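Local coordinates for protein glycerol dehydrogenase (Schizosaccharomyces pombe, PDB 1TA9) that acts as a glycerol dehydrogenase in glycerol assimilation, probably oxidising glycerol to dihydroxyacetone with NAD(+) at a zinc-containing site, at residues I263-A266 and C267-L271; S302-G305 and F306-G310; K415-D418 and S419-K423. All blocks are in the same frame, centred on the assembly; numbering follows the deposited sequence.

From the N terminus, contact 1 comes first, on helix 258-284, then contact 2 at the end of helix 289-307, and contact 3 last, on helix 407-428. Each joins residues within a helical turn or its end, so none closes a long loop; the three run in series, neither nested nor crossed. Contacts 1 and 2 touch where successive helices pack together: C267 SG lies 3.9 Å from S302 CB, and I263 CG2 is 4.0 Å from L304 CB. Contact 3 stands apart, its nearest atoms about 17 Å from contact 1 and about 18 Å from contact 2. Contacts 1 and 2 touch the second subunit, contact 3 the third; contact 2 borders the metal site.

Contact 1. Residues I263-A266 and C267-L271; sequences IARA and CKDTL
R265 and D269, four residues apart on helix 258-284, form a salt bridge in which one carboxylate oxygen meets two guanidinium donors. OD2 of D269 lies 3.0 Å from NE and 3.2 Å from NH2 of R265; both hydrogen bonds are weak and strongly bent, and the two flat groups are turned 77° against each other. The arginine chain starts with CG anti to the backbone N and folds at chi2 (75°), bringing its end back beside the next turn. There K268 CD sits over one guanidinium face, toward the rim, 3.9 Å from NH1 of R265. K268 NZ comes within 3.7 Å of R265 NH2, a pairing of like charges probably eased by the salt bridge of K268 to E272. With an alanine in place of R265, D269 would probably lose its cationic mate and the K268 methylenes their flat cover. The other carboxylate oxygen, OD1 of D269, is hydrogen-bonded to Y262 of the second subunit, which helps fix the group.

Further round the helix, A266 O accepts from T270 OG1 at 2.7 Å and from T270 N at 2.9 Å, the two donors arriving from opposite faces of the carbonyl plane. Y262 and I258 of the second subunit pack on this side, while C267 faces A233 and M301. This is an i to i+4 ion pair on a subunit-interface helix of the helical domain of iron-containing alcohol dehydrogenases.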
# COMPACT_ATOMS: atom_id res chain seq x y z
N ILE B 263 3.95 21.13 -16.90
CA ILE B 263 2.80 22.01 -17.13
C ILE B 263 1.69 21.18 -17.78
O ILE B 263 0.51 21.40 -17.53
CB ILE B 263 3.17 23.21 -18.03
CG1 ILE B 263 4.24 24.06 -17.32
CG2 ILE B 263 1.94 24.07 -18.30
CD1 ILE B 263 4.79 25.20 -18.16
N ALA B 264 2.08 20.21 -18.61
CA ALA B 264 1.11 19.34 -19.25
C ALA B 264 0.46 18.49 -18.15
O ALA B 264 -0.74 18.22 -18.19
CB ALA B 264 1.79 18.43 -20.28
N ARG B 265 1.26 18.08 -17.18
CA ARG B 265 0.76 17.29 -16.06
C ARG B 265 -0.20 18.15 -15.23
O ARG B 265 -1.23 17.67 -14.76
CB ARG B 265 1.91 16.81 -15.17
CG ARG B 265 1.46 15.95 -14.00
CD ARG B 265 1.06 14.55 -14.45
NE ARG B 265 0.14 13.91 -13.51
CZ ARG B 265 -0.23 12.64 -13.58
NH1 ARG B 265 0.25 11.85 -14.55
NH2 ARG B 265 -1.10 12.15 -12.71
N ALA B 266 0.15 19.42 -15.06
CA ALA B 266 -0.69 20.35 -14.30
C ALA B 266 -2.06 20.41 -14.96
O ALA B 266 -3.09 20.44 -14.28
CB ALA B 266 -0.05 21.74 -14.28
N CYS B 267 -2.07 20.41 -16.29
CA CYS B 267 -3.31 20.45 -17.05
C CYS B 267 -4.15 19.20 -16.72
O CYS B 267 -5.30 19.31 -16.31
CB CYS B 267 -2.99 20.49 -18.54
SG CYS B 267 -4.43 20.65 -19.61
N LYS B 268 -3.55 18.03 -16.92
CA LYS B 268 -4.23 16.76 -16.65
C LYS B 268 -4.80 16.70 -15.23
O LYS B 268 -5.97 16.37 -15.02
CB LYS B 268 -3.24 15.60 -16.85
CG LYS B 268 -3.80 14.22 -16.52
CD LYS B 268 -2.70 13.16 -16.65
CE LYS B 268 -3.23 11.74 -16.52
NZ LYS B 268 -3.76 11.47 -15.16
N ASP B 269 -3.96 17.02 -14.25
CA ASP B 269 -4.36 16.99 -12.85
C ASP B 269 -5.49 17.95 -12.51
O ASP B 269 -6.40 17.61 -11.75
CB ASP B 269 -3.17 17.31 -11.94
CG ASP B 269 -2.16 16.18 -11.89
OD1 ASP B 269 -1.13 16.35 -11.19
OD2 ASP B 269 -2.38 15.13 -12.53
N THR B 270 -5.43 19.15 -13.06
CA THR B 270 -6.45 20.16 -12.80
C THR B 270 -7.81 19.75 -13.37
O THR B 270 -8.85 19.94 -12.73
CB THR B 270 -6.03 21.52 -13.39
OG1 THR B 270 -4.79 21.92 -12.78
CG2 THR B 270 -7.09 22.59 -13.12
N LEU B 271 -7.80 19.18 -14.57
CA LEU B 271 -9.05 18.75 -15.18
C LEU B 271 -9.67 17.62 -14.36
O LEU B 271 -10.88 17.61 -14.12
CB LEU B 271 -8.80 18.26 -16.61
CG LEU B 271 -8.32 19.32 -17.61
CD1 LEU B 271 -8.06 18.64 -18.95
CD2 LEU B 271 -9.38 20.42 -17.76

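Contact 2. Residues S302-G305 and F306-G310; sequences SGLG and FENGG
The F306 ring is met at its edge by S302 O, which lies near the ring plane and 3.3 Å from CD2. G303 O approaches the same carbon obliquely, 3.2 Å from F306 CD2, while E307 CB sits over the centre of one face. Chi1 of F306 is 99°, well away from a staggered value, and this turns the ring back alongside the preceding turn of helix 289-307. The ring also touches S186, a residue expected to bind NAD(+), and lies about 4 Å from a bound glycerol.

The amide of N308 is the second flat group. Its ND2 donates to L304 O at 3.0 Å, with the acceptor close to the amide plane, and N308 N binds that carbonyl from above the carbonyl plane at 3.1 Å. CG stands beside its own backbone N (chi1 -75°), which folds the amide back to L304, whose CB and CD2 lie next to ND2. OD1 of N308 is hydrogen-bonded to T67 N, so both ends of the amide are engaged and its rotation is fixed.

The extended E307 side chain is linked to the preceding turn by a water, which donates to OE2 of E307 at 2.6 Å and, weakly, to G303 O at 2.8 Å. S187 and N207 hold the two carboxylate oxygens.

Farther back along the helix, S302 OG is hydrogen-bonded to D182 and T236. D182 is a ligand of the bound potassium ion, which places S302 in the second shell of that ion. Buried carbonyl, amide and carboxylate atoms at this helix end thus have defined polar partners, tying it to strand 64-67 and the surroundings of the active site.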
# COMPACT_ATOMS: atom_id res chain seq x y z
N SER B 302 -2.83 24.08 -20.87
CA SER B 302 -2.93 23.34 -22.11
C SER B 302 -2.07 24.01 -23.19
O SER B 302 -1.40 23.33 -23.97
CB SER B 302 -4.38 23.25 -22.55
OG SER B 302 -4.51 22.34 -23.63
N GLY B 303 -2.08 25.34 -23.21
CA GLY B 303 -1.30 26.08 -24.19
C GLY B 303 0.19 25.85 -24.08
O GLY B 303 0.83 25.44 -25.05
N LEU B 304 0.77 26.12 -22.92
CA LEU B 304 2.20 25.93 -22.72
C LEU B 304 2.56 24.45 -22.75
O LEU B 304 3.64 24.07 -23.19
CB LEU B 304 2.65 26.52 -21.38
CG LEU B 304 2.55 28.03 -21.20
CD1 LEU B 304 2.97 28.39 -19.78
CD2 LEU B 304 3.45 28.72 -22.22
N GLY B 305 1.63 23.62 -22.28
CA GLY B 305 1.85 22.18 -22.24
C GLY B 305 1.95 21.54 -23.61
O GLY B 305 2.74 20.61 -23.80
N PHE B 306 1.17 22.02 -24.57
CA PHE B 306 1.23 21.44 -25.91
C PHE B 306 2.35 22.04 -26.76
O PHE B 306 3.07 21.31 -27.43
CB PHE B 306 -0.14 21.58 -26.61
CG PHE B 306 -0.23 22.74 -27.57
CD1 PHE B 306 0.37 22.67 -28.83
CD2 PHE B 306 -0.95 23.88 -27.23
CE1 PHE B 306 0.27 23.73 -29.73
CE2 PHE B 306 -1.06 24.94 -28.13
CZ PHE B 306 -0.45 24.87 -29.38
N GLU B 307 2.52 23.36 -26.71
CA GLU B 307 3.56 23.99 -27.52
C GLU B 307 4.98 23.62 -27.09
O GLU B 307 5.88 23.49 -27.93
CB GLU B 307 3.39 25.51 -27.53
CG GLU B 307 4.28 26.21 -28.55
CD GLU B 307 3.96 27.69 -28.73
OE1 GLU B 307 4.58 28.33 -29.61
OE2 GLU B 307 3.10 28.23 -28.00
N ASN B 308 5.18 23.44 -25.79
CA ASN B 308 6.50 23.08 -25.29
C ASN B 308 6.70 21.58 -25.32
O ASN B 308 7.82 21.09 -25.13
CB ASN B 308 6.69 23.65 -23.89
CG ASN B 308 6.93 25.14 -23.93
OD1 ASN B 308 7.96 25.59 -24.44
ND2 ASN B 308 5.98 25.91 -23.42
N GLY B 309 5.61 20.87 -25.58
CA GLY B 309 5.66 19.43 -25.72
C GLY B 309 5.43 19.25 -27.21
O GLY B 309 6.34 19.49 -28.01
N GLY B 310 4.22 18.86 -27.59
CA GLY B 310 3.93 18.70 -29.00
C GLY B 310 2.59 18.04 -29.27
O GLY B 310 1.96 17.49 -28.37
O HOH W 1 1.26 27.93 -26.25

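Contact 3. Residues K415-D418 and S419-K423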
# COMPACT_ATOMS: atom_id res chain seq x y z
N LYS B 415 -13.19 3.45 -35.87
CA LYS B 415 -14.34 2.58 -35.65
C LYS B 415 -14.22 1.84 -34.32
O LYS B 415 -15.21 1.58 -33.66
CB LYS B 415 -14.49 1.58 -36.80
CG LYS B 415 -15.04 2.21 -38.07
CD LYS B 415 -15.21 1.20 -39.20
CE LYS B 415 -13.88 0.80 -39.81
NZ LYS B 415 -14.05 -0.04 -41.04
N ALA B 416 -12.99 1.50 -33.94
CA ALA B 416 -12.76 0.80 -32.69
C ALA B 416 -13.23 1.67 -31.52
O ALA B 416 -13.89 1.19 -30.60
CB ALA B 416 -11.29 0.45 -32.53
N VAL B 417 -12.88 2.95 -31.55
CA VAL B 417 -13.31 3.86 -30.49
C VAL B 417 -14.83 3.78 -30.36
O VAL B 417 -15.37 3.65 -29.26
CB VAL B 417 -12.90 5.32 -30.80
CG1 VAL B 417 -13.57 6.27 -29.80
CG2 VAL B 417 -11.38 5.47 -30.73
N ASP B 418 -15.53 3.85 -31.49
CA ASP B 418 -16.99 3.80 -31.48
C ASP B 418 -17.52 2.54 -30.79
O ASP B 418 -18.41 2.62 -29.95
CB ASP B 418 -17.52 3.88 -32.91
CG ASP B 418 -19.03 3.93 -32.96
OD1 ASP B 418 -19.61 4.90 -32.42
OD2 ASP B 418 -19.63 3.01 -33.54
N SER B 419 -16.96 1.38 -31.14
CA SER B 419 -17.40 0.13 -30.52
C SER B 419 -17.05 0.07 -29.03
O SER B 419 -17.84 -0.41 -28.22
CB SER B 419 -16.79 -1.07 -31.24
OG SER B 419 -17.27 -1.16 -32.57
N TYR B 420 -15.85 0.52 -28.68
CA TYR B 420 -15.41 0.51 -27.28
C TYR B 420 -16.34 1.39 -26.43
O TYR B 420 -16.78 0.99 -25.35
CB TYR B 420 -13.98 1.05 -27.15
CG TYR B 420 -12.86 0.20 -27.71
CD1 TYR B 420 -13.11 -0.97 -28.44
CD2 TYR B 420 -11.53 0.58 -27.54
CE1 TYR B 420 -12.06 -1.73 -28.99
CE2 TYR B 420 -10.47 -0.16 -28.08
CZ TYR B 420 -10.74 -1.31 -28.80
OH TYR B 420 -9.69 -2.03 -29.34
N SER B 421 -16.60 2.60 -26.92
CA SER B 421 -17.47 3.54 -26.20
C SER B 421 -18.89 2.97 -26.08
O SER B 421 -19.51 3.08 -25.02
CB SER B 421 -17.51 4.89 -26.92
OG SER B 421 -16.25 5.55 -26.85
N GLN B 422 -19.40 2.38 -27.15
CA GLN B 422 -20.74 1.80 -27.09
C GLN B 422 -20.81 0.68 -26.06
O GLN B 422 -21.82 0.51 -25.39
CB GLN B 422 -21.17 1.27 -28.45
CG GLN B 422 -21.45 2.35 -29.48
CD GLN B 422 -22.13 1.79 -30.70
OE1 GLN B 422 -23.19 1.17 -30.60
NE2 GLN B 422 -21.54 2.01 -31.86
N LYS B 423 -19.73 -0.10 -25.94
CA LYS B 423 -19.72 -1.19 -24.98
C LYS B 423 -19.71 -0.62 -23.56
O LYS B 423 -20.44 -1.10 -22.69
CB LYS B 423 -18.50 -2.09 -25.18
CG LYS B 423 -18.46 -3.31 -24.26
CD LYS B 423 -19.61 -4.28 -24.56
CE LYS B 423 -19.48 -5.56 -23.76
NZ LYS B 423 -20.52 -6.57 -24.12
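OD2 of D418 receives Q422 NE2 at 2.7 Å across one turn of helix 407-428. The bond is short but weak, bent to an N-H...O angle of 127°, with the carboxylate and amide planes 60° apart. The same oxygen forms a salt bridge with R284 of the third subunit, while OD1 of D418 is hydrogen-bonded to L371 N. Both carboxylate oxygens are therefore engaged, one of them toward another chain. D418 holds CG anti to its main-chain nitrogen, whereas Q422 has CG beside its own nitrogen (chi1 -70°), and the amide end swings back to the acid. CG of Q422 meanwhile lies 3.1 Å from D418 O, the carbonyl that also accepts from Q422 N.

On another side of the helix, A416 O lies over one face of the Y420 ring, 3.2 Å from CG, while accepting from Y420 N at 2.8 Å in a nearly straight bond. The ring continues past the backbone so that its CZ comes 4.2 Å from A416 CB. F355 meets this ring edge-to-face, and Y420 OH makes a weak hydrogen bond with S281 of the third subunit.

V417 turns to helix 333-347, packing on Y339, L342, V343 and V346. Its CG1 is 4.1 Å from S421 OG, the hydroxyl that is hydrogen-bonded to I369 O. S419 OG, by contrast, meets H449 and R284 of the third subunit. The chemistry is divided round the helix: V417 packs and S421 bonds within the chain, S419 reaches the third subunit, and D418 and Y420 do both, at an interface where R284 would probably stabilise the charged form of D418.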